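Local coordinates for protein C alpha-dehydrogenase (Sphingobium sp. SYK-6, PDB 4YAG) that is an NADH-binding oxidoreductase of the short-chain dehydrogenase/reductase family, a C alpha-dehydrogenase of the bacterial pathway that cleaves the beta-aryl ethers of lignin, at residues D64-A69 against P203-A208; V185-P190 against Y248-G253; P190-I195 against R222-N227. All blocks are in the same frame, centred on the assembly; numbering follows the deposited sequence.

Contact 1: D64-A69 against P203-A208; sequences DVSDRA and PERFRA. With NAI (1,4-dihydronicotinamide adenine dinucleotide), chain C.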
loop_
_atom_site.group_PDB
_atom_site.type_symbol
_atom_site.label_atom_id
_atom_site.label_comp_id
_atom_site.label_asym_id
_atom_site.label_seq_id
_atom_site.Cartn_x
_atom_site.Cartn_y
_atom_site.Cartn_z
ATOM N N ASP A 64 4.708 -14.714 -13.985
ATOM C CA ASP A 64 5.018 -13.744 -12.933
ATOM C C ASP A 64 3.814 -12.802 -12.806
ATOM O O ASP A 64 3.470 -12.124 -13.780
ATOM C CB ASP A 64 6.254 -12.971 -13.379
ATOM C CG ASP A 64 6.663 -11.850 -12.434
ATOM O OD1 ASP A 64 6.017 -11.607 -11.403
ATOM O OD2 ASP A 64 7.692 -11.212 -12.757
ATOM N N VAL A 65 3.178 -12.756 -11.634
ATOM C CA VAL A 65 1.966 -11.940 -11.428
ATOM C C VAL A 65 2.219 -10.449 -11.620
ATOM O O VAL A 65 1.272 -9.675 -11.804
ATOM C CB VAL A 65 1.318 -12.163 -10.040
ATOM C CG1 VAL A 65 0.803 -13.600 -9.919
ATOM C CG2 VAL A 65 2.293 -11.831 -8.912
ATOM N N SER A 66 3.487 -10.052 -11.584
ATOM C CA SER A 66 3.837 -8.640 -11.738
ATOM C C SER A 66 4.089 -8.269 -13.198
ATOM O O SER A 66 4.439 -7.130 -13.517
ATOM C CB SER A 66 5.008 -8.241 -10.834
ATOM O OG SER A 66 6.205 -8.875 -11.193
ATOM N N ASP A 67 3.888 -9.229 -14.100
ATOM C CA ASP A 67 4.024 -8.990 -15.538
ATOM C C ASP A 67 2.619 -8.880 -16.137
ATOM O O ASP A 67 1.891 -9.879 -16.281
ATOM C CB ASP A 67 4.842 -10.110 -16.190
ATOM C CG ASP A 67 5.095 -9.881 -17.675
ATOM O OD1 ASP A 67 4.173 -9.427 -18.397
ATOM O OD2 ASP A 67 6.215 -10.221 -18.134
ATOM N N ARG A 68 2.211 -7.660 -16.467
ATOM C CA ARG A 68 0.827 -7.431 -16.892
ATOM C C ARG A 68 0.475 -8.111 -18.209
ATOM O O ARG A 68 -0.673 -8.568 -18.391
ATOM C CB ARG A 68 0.516 -5.934 -16.946
ATOM C CG ARG A 68 0.475 -5.313 -15.559
ATOM C CD ARG A 68 0.439 -3.802 -15.642
ATOM N NE ARG A 68 0.303 -3.220 -14.322
ATOM C CZ ARG A 68 0.483 -1.925 -14.053
ATOM N NH1 ARG A 68 0.858 -1.089 -15.006
ATOM N NH2 ARG A 68 0.319 -1.492 -12.821
ATOM N N ALA A 69 1.430 -8.160 -19.139
ATOM C CA ALA A 69 1.208 -8.845 -20.399
ATOM C C ALA A 69 0.941 -10.323 -20.134
ATOM O O ALA A 69 0.040 -10.922 -20.726
ATOM C CB ALA A 69 2.402 -8.668 -21.325
ATOM N N PRO A 203 11.761 -12.198 -9.126
ATOM C CA PRO A 203 11.989 -12.123 -10.572
ATOM C C PRO A 203 13.356 -11.544 -10.919
ATOM O O PRO A 203 13.913 -10.732 -10.181
ATOM C CB PRO A 203 10.867 -11.210 -11.063
ATOM C CG PRO A 203 9.766 -11.375 -10.040
ATOM C CD PRO A 203 10.497 -11.551 -8.727
ATOM N N GLU A 204 13.898 -11.983 -12.048
ATOM C CA GLU A 204 15.253 -11.618 -12.435
ATOM C C GLU A 204 15.516 -10.113 -12.399
ATOM O O GLU A 204 16.586 -9.662 -11.988
ATOM C CB GLU A 204 15.558 -12.168 -13.836
ATOM C CG GLU A 204 16.990 -11.906 -14.308
ATOM C CD GLU A 204 18.027 -12.623 -13.461
ATOM O OE1 GLU A 204 17.719 -13.718 -12.932
ATOM O OE2 GLU A 204 19.150 -12.085 -13.320
ATOM N N ARG A 205 14.537 -9.324 -12.817
ATOM C CA ARG A 205 14.774 -7.896 -12.984
ATOM C C ARG A 205 14.960 -7.175 -11.653
ATOM O O ARG A 205 15.443 -6.037 -11.632
ATOM C CB ARG A 205 13.639 -7.246 -13.766
ATOM C CG ARG A 205 12.328 -7.208 -13.040
ATOM C CD ARG A 205 11.248 -6.766 -14.003
ATOM N NE ARG A 205 9.962 -6.488 -13.373
ATOM C CZ ARG A 205 9.085 -7.418 -12.996
ATOM N NH1 ARG A 205 9.363 -8.711 -13.155
ATOM N NH2 ARG A 205 7.924 -7.061 -12.476
ATOM N N PHE A 206 14.576 -7.818 -10.545
ATOM C CA PHE A 206 14.739 -7.203 -9.225
ATOM C C PHE A 206 16.001 -7.659 -8.473
ATOM O O PHE A 206 16.219 -7.247 -7.327
ATOM C CB PHE A 206 13.518 -7.488 -8.347
ATOM C CG PHE A 206 12.236 -6.892 -8.865
ATOM C CD1 PHE A 206 12.088 -5.525 -8.977
ATOM C CD2 PHE A 206 11.177 -7.708 -9.235
ATOM C CE1 PHE A 206 10.934 -4.980 -9.438
ATOM C CE2 PHE A 206 10.010 -7.162 -9.703
ATOM C CZ PHE A 206 9.888 -5.797 -9.806
ATOM N N ARG A 207 16.817 -8.503 -9.087
ATOM C CA ARG A 207 17.985 -9.089 -8.404
ATOM C C ARG A 207 19.172 -8.153 -8.311
ATOM O O ARG A 207 19.762 -7.981 -7.227
ATOM C CB ARG A 207 18.411 -10.398 -9.092
ATOM C CG ARG A 207 17.377 -11.472 -8.944
ATOM C CD ARG A 207 17.695 -12.784 -9.655
ATOM N NE ARG A 207 16.613 -13.688 -9.284
ATOM C CZ ARG A 207 16.763 -14.891 -8.741
ATOM N NH1 ARG A 207 17.972 -15.419 -8.562
ATOM N NH2 ARG A 207 15.681 -15.582 -8.402
ATOM N N ALA A 208 19.540 -7.548 -9.438
ATOM C CA ALA A 208 20.712 -6.671 -9.467
ATOM C C ALA A 208 20.457 -5.449 -8.609
ATOM O O ALA A 208 19.460 -4.766 -8.784
ATOM C CB ALA A 208 21.027 -6.250 -10.882
HETATM P PA NAI C . 4.801 -20.384 -0.811
HETATM O O1A NAI C . 6.124 -19.841 -1.276
HETATM O O2A NAI C . 4.782 -21.817 -0.319
HETATM O O5B NAI C . 3.721 -20.230 -1.944
HETATM C C5B NAI C . 3.732 -19.095 -2.760
HETATM C C4B NAI C . 3.829 -19.521 -4.171
HETATM O O4B NAI C . 3.695 -18.276 -4.930
HETATM C C3B NAI C . 5.074 -20.178 -4.575
HETATM O O3B NAI C . 4.838 -21.427 -5.256
HETATM C C2B NAI C . 5.753 -19.203 -5.404
HETATM O O2B NAI C . 6.600 -19.780 -6.409
HETATM C C1B NAI C . 4.687 -18.369 -5.958
HETATM N N9A NAI C . 5.122 -17.060 -6.368
HETATM C C8A NAI C . 5.993 -16.206 -5.725
HETATM N N7A NAI C . 6.185 -15.101 -6.458
HETATM C C5A NAI C . 5.430 -15.194 -7.599
HETATM C C6A NAI C . 5.207 -14.397 -8.723
HETATM N N6A NAI C . 5.909 -13.192 -8.871
HETATM N N1A NAI C . 4.360 -14.814 -9.698
HETATM C C2A NAI C . 3.729 -16.007 -9.586
HETATM N N3A NAI C . 3.909 -16.814 -8.531
HETATM C C4A NAI C . 4.749 -16.442 -7.539
HETATM O O3 NAI C . 4.396 -19.414 0.376
HETATM P PN NAI C . 2.972 -19.125 1.073
HETATM O O1N NAI C . 1.935 -20.197 0.763
HETATM O O2N NAI C . 3.290 -18.983 2.541
HETATM O O5D NAI C . 2.531 -17.719 0.432
HETATM C C5D NAI C . 1.194 -17.470 -0.012
HETATM C C4D NAI C . 0.742 -16.143 0.479
HETATM O O4D NAI C . 0.510 -16.244 1.931
HETATM C C3D NAI C . 1.707 -15.057 0.286
HETATM O O3D NAI C . 1.019 -13.903 -0.239
HETATM C C2D NAI C . 2.249 -14.773 1.612
HETATM O O2D NAI C . 2.684 -13.411 1.715
HETATM C C1D NAI C . 1.138 -15.037 2.507
HETATM N N1N NAI C . 1.369 -15.312 3.877
HETATM C C2N NAI C . 1.985 -16.454 4.331
HETATM C C3N NAI C . 2.139 -16.654 5.693
HETATM C C7N NAI C . 2.800 -17.884 6.213
HETATM O O7N NAI C . 3.083 -18.023 7.423
HETATM N N7N NAI C . 3.028 -18.973 5.266
HETATM C C4N NAI C . 1.680 -15.733 6.619
HETATM C C5N NAI C . 1.014 -14.617 6.148
HETATM C C6N NAI C . 0.853 -14.419 4.801
#
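Asp-64 carries CG anti to its backbone N (chi1 176°), and Arg-205 carries CG between backbone N and carbonyl carbon (chi1 68°), its chain extended to NE; the carboxylate and guanidinium meet tip to tip. NH1 of Arg-205 donates to OD2 of Asp-64 over 3.0 Å, a salt bridge in which OD2 lies almost in the guanidinium plane although the two flat groups are turned 45° apart. Arg-205 NH2 donates to Ser-66 OG over 2.8 Å, again close to that plane. Ser-66 OG in turn donates to Asp-64 OD1 over 2.7 Å, and Ser-66 N reaches the same oxygen from the same face of the carboxylate, closing an Asx turn within the type I turn Asp-64 to Asp-67. In this Rossmann-fold dehydrogenase the turn holds the adenine of NADH, whose N6A donates to Asp-64 OD1 at 3.0 Å. Val-65 N donates to adenine N1A at 3.1 Å. Asp-64 OD1 is thus gripped by three donors, which with the guanidinium on OD2 would probably stabilise a charged carboxylate. Pro-203 sets its CG 3.4 Å from Asp-64 OD2, the side chains crossing at about a right angle. Phe-206 CE2 lies over the centre of one guanidinium face.

Contact 2: V185-P190 against Y248-G253; sequences VLMPGP and YVSTHG. With NAI (1,4-dihydronicotinamide adenine dinucleotide), chain C.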
loop_
_atom_site.group_PDB
_atom_site.type_symbol
_atom_site.label_atom_id
_atom_site.label_comp_id
_atom_site.label_asym_id
_atom_site.label_seq_id
_atom_site.Cartn_x
_atom_site.Cartn_y
_atom_site.Cartn_z
ATOM N N VAL A 185 -10.566 -10.929 2.020
ATOM C CA VAL A 185 -9.140 -10.819 2.288
ATOM C C VAL A 185 -8.782 -11.820 3.380
ATOM O O VAL A 185 -9.400 -11.852 4.459
ATOM C CB VAL A 185 -8.677 -9.385 2.635
ATOM C CG1 VAL A 185 -9.413 -8.819 3.834
ATOM C CG2 VAL A 185 -7.173 -9.368 2.859
ATOM N N LEU A 186 -7.821 -12.677 3.037
ATOM C CA LEU A 186 -7.271 -13.669 3.942
ATOM C C LEU A 186 -6.048 -13.108 4.635
ATOM O O LEU A 186 -5.140 -12.593 3.980
ATOM C CB LEU A 186 -6.910 -14.906 3.115
ATOM C CG LEU A 186 -6.109 -15.999 3.811
ATOM C CD1 LEU A 186 -6.828 -16.594 4.996
ATOM C CD2 LEU A 186 -5.744 -17.077 2.786
ATOM N N MET A 187 -6.048 -13.189 5.959
ATOM C CA MET A 187 -4.984 -12.664 6.798
ATOM C C MET A 187 -4.404 -13.784 7.642
ATOM O O MET A 187 -4.913 -14.085 8.726
ATOM C CB MET A 187 -5.526 -11.522 7.665
ATOM C CG MET A 187 -5.955 -10.344 6.816
ATOM S SD MET A 187 -6.960 -9.133 7.711
ATOM C CE MET A 187 -8.461 -10.046 7.926
ATOM N N PRO A 188 -3.377 -14.468 7.101
ATOM C CA PRO A 188 -2.846 -15.566 7.893
ATOM C C PRO A 188 -1.837 -15.168 8.961
ATOM O O PRO A 188 -1.129 -14.155 8.856
ATOM C CB PRO A 188 -2.140 -16.450 6.849
ATOM C CG PRO A 188 -2.674 -16.019 5.512
ATOM C CD PRO A 188 -2.939 -14.541 5.699
ATOM N N GLY A 189 -1.767 -16.034 9.968
ATOM C CA GLY A 189 -0.627 -16.187 10.843
ATOM C C GLY A 189 0.283 -17.254 10.256
ATOM O O GLY A 189 0.272 -17.485 9.058
ATOM N N PRO A 190 1.077 -17.910 11.097
ATOM C CA PRO A 190 2.076 -18.868 10.577
ATOM C C PRO A 190 1.486 -20.148 9.983
ATOM O O PRO A 190 0.869 -20.941 10.697
ATOM C CB PRO A 190 2.932 -19.181 11.801
ATOM C CG PRO A 190 2.605 -18.134 12.813
ATOM C CD PRO A 190 1.203 -17.696 12.547
ATOM N N TYR A 248 -13.679 -10.885 5.716
ATOM C CA TYR A 248 -12.436 -11.093 6.429
ATOM C C TYR A 248 -12.286 -12.515 6.914
ATOM O O TYR A 248 -13.211 -13.089 7.500
ATOM C CB TYR A 248 -12.391 -10.199 7.668
ATOM C CG TYR A 248 -12.500 -8.719 7.426
ATOM C CD1 TYR A 248 -11.611 -8.044 6.602
ATOM C CD2 TYR A 248 -13.462 -7.978 8.090
ATOM C CE1 TYR A 248 -11.695 -6.694 6.423
ATOM C CE2 TYR A 248 -13.562 -6.634 7.915
ATOM C CZ TYR A 248 -12.673 -5.982 7.103
ATOM O OH TYR A 248 -12.781 -4.616 6.958
ATOM N N VAL A 249 -11.102 -13.074 6.689
ATOM C CA VAL A 249 -10.745 -14.360 7.272
ATOM C C VAL A 249 -9.368 -14.232 7.893
ATOM O O VAL A 249 -8.423 -13.867 7.201
ATOM C CB VAL A 249 -10.685 -15.473 6.209
ATOM C CG1 VAL A 249 -10.173 -16.776 6.845
ATOM C CG2 VAL A 249 -12.047 -15.690 5.565
ATOM N N SER A 250 -9.266 -14.524 9.191
ATOM C CA SER A 250 -7.979 -14.586 9.883
ATOM C C SER A 250 -7.783 -16.003 10.377
ATOM O O SER A 250 -8.707 -16.636 10.866
ATOM C CB SER A 250 -7.911 -13.620 11.075
ATOM O OG SER A 250 -8.069 -12.265 10.644
ATOM N N THR A 251 -6.567 -16.506 10.263
ATOM C CA THR A 251 -6.323 -17.904 10.616
ATOM C C THR A 251 -5.920 -18.121 12.073
ATOM O O THR A 251 -6.024 -19.244 12.590
ATOM C CB THR A 251 -5.214 -18.513 9.736
ATOM O OG1 THR A 251 -3.976 -17.864 10.021
ATOM C CG2 THR A 251 -5.527 -18.378 8.266
ATOM N N HIS A 252 -5.461 -17.061 12.737
ATOM C CA HIS A 252 -4.922 -17.149 14.089
ATOM C C HIS A 252 -5.407 -15.987 14.933
ATOM O O HIS A 252 -5.595 -14.889 14.405
ATOM C CB HIS A 252 -3.393 -17.066 14.053
ATOM C CG HIS A 252 -2.726 -18.313 13.558
ATOM N ND1 HIS A 252 -2.712 -18.667 12.236
ATOM C CD2 HIS A 252 -2.015 -19.258 14.226
ATOM C CE1 HIS A 252 -2.042 -19.816 12.102
ATOM N NE2 HIS A 252 -1.607 -20.177 13.288
ATOM N N GLY A 253 -5.570 -16.225 16.228
ATOM C CA GLY A 253 -5.978 -15.187 17.158
ATOM C C GLY A 253 -4.884 -14.602 18.030
ATOM O O GLY A 253 -5.161 -13.760 18.894
HETATM P PA NAI C . 4.801 -20.384 -0.811
HETATM O O1A NAI C . 6.124 -19.841 -1.276
HETATM O O2A NAI C . 4.782 -21.817 -0.319
HETATM O O5B NAI C . 3.721 -20.230 -1.944
HETATM C C5B NAI C . 3.732 -19.095 -2.760
HETATM C C4B NAI C . 3.829 -19.521 -4.171
HETATM O O4B NAI C . 3.695 -18.276 -4.930
HETATM C C3B NAI C . 5.074 -20.178 -4.575
HETATM O O3B NAI C . 4.838 -21.427 -5.256
HETATM C C2B NAI C . 5.753 -19.203 -5.404
HETATM O O2B NAI C . 6.600 -19.780 -6.409
HETATM C C1B NAI C . 4.687 -18.369 -5.958
HETATM N N9A NAI C . 5.122 -17.060 -6.368
HETATM C C8A NAI C . 5.993 -16.206 -5.725
HETATM N N7A NAI C . 6.185 -15.101 -6.458
HETATM C C5A NAI C . 5.430 -15.194 -7.599
HETATM C C6A NAI C . 5.207 -14.397 -8.723
HETATM N N6A NAI C . 5.909 -13.192 -8.871
HETATM N N1A NAI C . 4.360 -14.814 -9.698
HETATM C C2A NAI C . 3.729 -16.007 -9.586
HETATM N N3A NAI C . 3.909 -16.814 -8.531
HETATM C C4A NAI C . 4.749 -16.442 -7.539
HETATM O O3 NAI C . 4.396 -19.414 0.376
HETATM P PN NAI C . 2.972 -19.125 1.073
HETATM O O1N NAI C . 1.935 -20.197 0.763
HETATM O O2N NAI C . 3.290 -18.983 2.541
HETATM O O5D NAI C . 2.531 -17.719 0.432
HETATM C C5D NAI C . 1.194 -17.470 -0.012
HETATM C C4D NAI C . 0.742 -16.143 0.479
HETATM O O4D NAI C . 0.510 -16.244 1.931
HETATM C C3D NAI C . 1.707 -15.057 0.286
HETATM O O3D NAI C . 1.019 -13.903 -0.239
HETATM C C2D NAI C . 2.249 -14.773 1.612
HETATM O O2D NAI C . 2.684 -13.411 1.715
HETATM C C1D NAI C . 1.138 -15.037 2.507
HETATM N N1N NAI C . 1.369 -15.312 3.877
HETATM C C2N NAI C . 1.985 -16.454 4.331
HETATM C C3N NAI C . 2.139 -16.654 5.693
HETATM C C7N NAI C . 2.800 -17.884 6.213
HETATM O O7N NAI C . 3.083 -18.023 7.423
HETATM N N7N NAI C . 3.028 -18.973 5.266
HETATM C C4N NAI C . 1.680 -15.733 6.619
HETATM C C5N NAI C . 1.014 -14.617 6.148
HETATM C C6N NAI C . 0.853 -14.419 4.801
HETATM O O HOH W 1 0.148 -22.265 13.803
#
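Val-185 to Met-187 and Tyr-248 to Ser-250 are parallel strands, 17° apart in direction and in register at three successive pairs. Backbone hydrogen bonds make the ladder: Val-249 N donates to Val-185 O, Met-187 N to Val-249 O over 2.8 Å, and Thr-251 N only weakly to Met-187 O at 3.3 Å. Beyond the strands Thr-251 holds OG1 between backbone N and carbonyl carbon (chi1 66°), where Gly-189 N donates to it at 2.9 Å. Thr-251 OG1 also shares a 2.7 Å hydrogen bond with ND1 of His-252, meeting the imidazole edge in its plane and so helping to fix the ring's rotation. One ring face receives a CH-pi contact, with Pro-190 CD 3.8 Å from the His-252 centroid and 7° off its normal. On one face of the sheet Val-185 CG1 meets the edge of the Tyr-248 ring at CD1 (3.6 Å); on the other Leu-186 CD1 packs on Val-249 CG1. Pro-188 CB lies 3.7 Å from C5N of the nicotinamide. Strand 248-250 ends the parallel Rossmann sheet; Leu-186, Val-249 and Thr-251 pack on helix 231-244, whereas Val-185 and Met-187 touch helix 156-177, and Leu-266 of the second subunit packs on Met-187 and Tyr-248.

Contact 3: P190-I195 against R222-N227; sequences PIKSRI and RVVADN. With NAI (1,4-dihydronicotinamide adenine dinucleotide), chain C.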
loop_
_atom_site.group_PDB
_atom_site.type_symbol
_atom_site.label_atom_id
_atom_site.label_comp_id
_atom_site.label_asym_id
_atom_site.label_seq_id
_atom_site.Cartn_x
_atom_site.Cartn_y
_atom_site.Cartn_z
ATOM N N PRO A 190 1.077 -17.910 11.097
ATOM C CA PRO A 190 2.076 -18.868 10.577
ATOM C C PRO A 190 1.486 -20.148 9.983
ATOM O O PRO A 190 0.869 -20.941 10.697
ATOM C CB PRO A 190 2.932 -19.181 11.801
ATOM C CG PRO A 190 2.605 -18.134 12.813
ATOM C CD PRO A 190 1.203 -17.696 12.547
ATOM N N ILE A 191 1.677 -20.322 8.672
ATOM C CA ILE A 191 1.214 -21.497 7.942
ATOM C C ILE A 191 2.425 -22.204 7.346
ATOM O O ILE A 191 3.336 -21.557 6.817
ATOM C CB ILE A 191 0.277 -21.117 6.781
ATOM C CG1 ILE A 191 -0.742 -20.039 7.195
ATOM C CG2 ILE A 191 -0.407 -22.361 6.187
ATOM C CD1 ILE A 191 -1.627 -20.442 8.322
ATOM N N LYS A 192 2.429 -23.529 7.423
ATOM C CA LYS A 192 3.478 -24.317 6.770
ATOM C C LYS A 192 3.471 -24.054 5.272
ATOM O O LYS A 192 2.456 -24.210 4.611
ATOM C CB LYS A 192 3.272 -25.812 7.001
ATOM C CG LYS A 192 3.391 -26.253 8.432
ATOM C CD LYS A 192 3.254 -27.772 8.538
ATOM C CE LYS A 192 3.277 -28.241 9.981
ATOM N NZ LYS A 192 2.892 -29.672 10.099
ATOM N N SER A 193 4.614 -23.663 4.733
ATOM C CA SER A 193 4.711 -23.325 3.324
ATOM C C SER A 193 6.164 -23.309 2.890
ATOM O O SER A 193 7.047 -23.692 3.655
ATOM C CB SER A 193 4.069 -21.975 3.038
ATOM O OG SER A 193 4.949 -20.908 3.396
ATOM N N ARG A 194 6.408 -22.840 1.671
ATOM C CA ARG A 194 7.767 -22.739 1.160
ATOM C C ARG A 194 8.184 -21.289 0.910
ATOM O O ARG A 194 9.061 -21.028 0.083
ATOM C CB ARG A 194 7.918 -23.585 -0.106
ATOM C CG ARG A 194 7.876 -25.061 0.217
ATOM C CD ARG A 194 8.186 -25.955 -0.981
ATOM N NE ARG A 194 7.033 -26.063 -1.869
ATOM C CZ ARG A 194 6.992 -26.878 -2.924
ATOM N NH1 ARG A 194 8.056 -27.605 -3.226
ATOM N NH2 ARG A 194 5.909 -26.941 -3.687
ATOM N N ILE A 195 7.582 -20.356 1.650
ATOM C CA ILE A 195 7.855 -18.940 1.455
ATOM C C ILE A 195 9.311 -18.610 1.799
ATOM O O ILE A 195 9.844 -17.579 1.379
ATOM C CB ILE A 195 6.848 -18.047 2.206
ATOM C CG1 ILE A 195 6.973 -16.613 1.693
ATOM C CG2 ILE A 195 7.041 -18.140 3.720
ATOM C CD1 ILE A 195 5.693 -15.836 1.730
ATOM N N ARG A 222 15.652 -21.664 6.746
ATOM C CA ARG A 222 14.710 -21.635 7.862
ATOM C C ARG A 222 13.855 -22.887 7.896
ATOM O O ARG A 222 13.308 -23.304 6.885
ATOM C CB ARG A 222 13.794 -20.411 7.780
ATOM C CG ARG A 222 12.950 -20.210 9.030
ATOM C CD ARG A 222 11.996 -19.033 8.882
ATOM N NE ARG A 222 10.984 -19.294 7.865
ATOM C CZ ARG A 222 10.156 -18.371 7.403
ATOM N NH1 ARG A 222 10.219 -17.134 7.880
ATOM N NH2 ARG A 222 9.268 -18.677 6.468
ATOM N N VAL A 223 13.712 -23.461 9.083
ATOM C CA VAL A 223 12.952 -24.686 9.251
ATOM C C VAL A 223 11.473 -24.394 9.452
ATOM O O VAL A 223 11.103 -23.527 10.239
ATOM C CB VAL A 223 13.480 -25.495 10.449
ATOM C CG1 VAL A 223 12.637 -26.744 10.672
ATOM C CG2 VAL A 223 14.949 -25.852 10.236
ATOM N N VAL A 224 10.630 -25.119 8.724
ATOM C CA VAL A 224 9.188 -25.000 8.873
ATOM C C VAL A 224 8.738 -25.673 10.172
ATOM O O VAL A 224 8.853 -26.891 10.316
ATOM C CB VAL A 224 8.479 -25.656 7.672
ATOM C CG1 VAL A 224 6.975 -25.627 7.854
ATOM C CG2 VAL A 224 8.907 -24.966 6.372
ATOM N N ALA A 225 8.236 -24.880 11.115
ATOM C CA ALA A 225 7.848 -25.399 12.432
ATOM C C ALA A 225 6.662 -26.368 12.369
ATOM O O ALA A 225 5.697 -26.148 11.635
ATOM C CB ALA A 225 7.540 -24.251 13.382
ATOM N N ASP A 226 6.732 -27.438 13.160
ATOM C CA ASP A 226 5.688 -28.464 13.148
ATOM C C ASP A 226 4.321 -27.957 13.616
ATOM O O ASP A 226 3.291 -28.535 13.256
ATOM C CB ASP A 226 6.106 -29.662 14.005
ATOM C CG ASP A 226 7.179 -30.497 13.350
ATOM O OD1 ASP A 226 7.348 -30.387 12.114
ATOM O OD2 ASP A 226 7.848 -31.272 14.070
ATOM N N ASN A 227 4.305 -26.878 14.397
ATOM C CA ASN A 227 3.054 -26.371 14.963
ATOM C C ASN A 227 2.425 -25.250 14.142
ATOM O O ASN A 227 1.436 -24.644 14.555
ATOM C CB ASN A 227 3.273 -25.884 16.400
ATOM C CG ASN A 227 4.276 -24.752 16.486
ATOM O OD1 ASN A 227 5.042 -24.527 15.564
ATOM N ND2 ASN A 227 4.282 -24.042 17.608
HETATM P PA NAI C . 4.801 -20.384 -0.811
HETATM O O1A NAI C . 6.124 -19.841 -1.276
HETATM O O2A NAI C . 4.782 -21.817 -0.319
HETATM O O5B NAI C . 3.721 -20.230 -1.944
HETATM C C5B NAI C . 3.732 -19.095 -2.760
HETATM C C4B NAI C . 3.829 -19.521 -4.171
HETATM O O4B NAI C . 3.695 -18.276 -4.930
HETATM C C3B NAI C . 5.074 -20.178 -4.575
HETATM O O3B NAI C . 4.838 -21.427 -5.256
HETATM C C2B NAI C . 5.753 -19.203 -5.404
HETATM O O2B NAI C . 6.600 -19.780 -6.409
HETATM C C1B NAI C . 4.687 -18.369 -5.958
HETATM N N9A NAI C . 5.122 -17.060 -6.368
HETATM C C8A NAI C . 5.993 -16.206 -5.725
HETATM N N7A NAI C . 6.185 -15.101 -6.458
HETATM C C5A NAI C . 5.430 -15.194 -7.599
HETATM C C6A NAI C . 5.207 -14.397 -8.723
HETATM N N6A NAI C . 5.909 -13.192 -8.871
HETATM N N1A NAI C . 4.360 -14.814 -9.698
HETATM C C2A NAI C . 3.729 -16.007 -9.586
HETATM N N3A NAI C . 3.909 -16.814 -8.531
HETATM C C4A NAI C . 4.749 -16.442 -7.539
HETATM O O3 NAI C . 4.396 -19.414 0.376
HETATM P PN NAI C . 2.972 -19.125 1.073
HETATM O O1N NAI C . 1.935 -20.197 0.763
HETATM O O2N NAI C . 3.290 -18.983 2.541
HETATM O O5D NAI C . 2.531 -17.719 0.432
HETATM C C5D NAI C . 1.194 -17.470 -0.012
HETATM C C4D NAI C . 0.742 -16.143 0.479
HETATM O O4D NAI C . 0.510 -16.244 1.931
HETATM C C3D NAI C . 1.707 -15.057 0.286
HETATM O O3D NAI C . 1.019 -13.903 -0.239
HETATM C C2D NAI C . 2.249 -14.773 1.612
HETATM O O2D NAI C . 2.684 -13.411 1.715
HETATM C C1D NAI C . 1.138 -15.037 2.507
HETATM N N1N NAI C . 1.369 -15.312 3.877
HETATM C C2N NAI C . 1.985 -16.454 4.331
HETATM C C3N NAI C . 2.139 -16.654 5.693
HETATM C C7N NAI C . 2.800 -17.884 6.213
HETATM O O7N NAI C . 3.083 -18.023 7.423
HETATM N N7N NAI C . 3.028 -18.973 5.266
HETATM C C4N NAI C . 1.680 -15.733 6.619
HETATM C C5N NAI C . 1.014 -14.617 6.148
HETATM C C6N NAI C . 0.853 -14.419 4.801
HETATM O O HOH W 1 0.148 -22.265 13.803
HETATM O O HOH W 2 8.665 -21.281 5.392
#
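The loop that follows strand 181-187 and lines the nicotinamide and pyrophosphate of NADH meets the segment 222-227 here, where Val-224 rests on Lys-192 and Ser-193. Their touching parts run nearly antiparallel, 163° apart in end-to-end direction. Val-224 CG1 lies 3.7 Å from Lys-192 CG, the two side chains crossing at about a right angle, and the other branch of Val-224, CG2, comes 3.5 Å from Ser-193 O. From CG, which stands anti to the carbonyl carbon (chi1 -65°), the Lys-192 chain extends past the backbone of Ala-225 and Asp-226, bringing CE 3.3 Å from Asp-226 O; its ammonium forms a salt bridge with Glu-230. On the cofactor side, this is the SDR loop after the sixth strand of the sheet: Ile-191 grips the carboxamide through its backbone, N donating to O7N at 3.0 Å and O accepting from N7N. Ser-193 OG donates to the phosphate oxygen O2N over 2.7 Å and accepts from Ile-195 N, an ST turn. Arg-194 N donates a hydrogen bond to O2A of the cofactor. At the Ile-195 end of the loop, Arg-222 lies side by side with Ile-195, its NH2 edge 3.6 Å from CG2. Two waters bridge the segments: one accepts from Arg-222 NH2 over 2.9 Å and donates weakly to Ser-193 O, the other donates to Asn-227 O and weakly to Pro-190 O.

From the N terminus, the chain first reaches 64-69, just after strand 58-62, and contact 1 closes a loop of 133 residues onto 203-208, joining the adenine end of the cofactor site to the segment after helix 198-201. Inside that loop lies 185-190, whose partner 248-253 comes later than 203-208, so contact 1 crosses contact 2, which joins strand 181-187 to the outermost strand 248-250. Contact 3 also crosses contact 1 but nests within the loop of contact 2; it ties the loop after strand 181-187 to the one before helix 231-244. Contacts 2 and 3 share Pro-190 and a water. Contact 1 lies apart, its nearest atoms about 12 Å from those of contact 3, yet all three touch the same NADH.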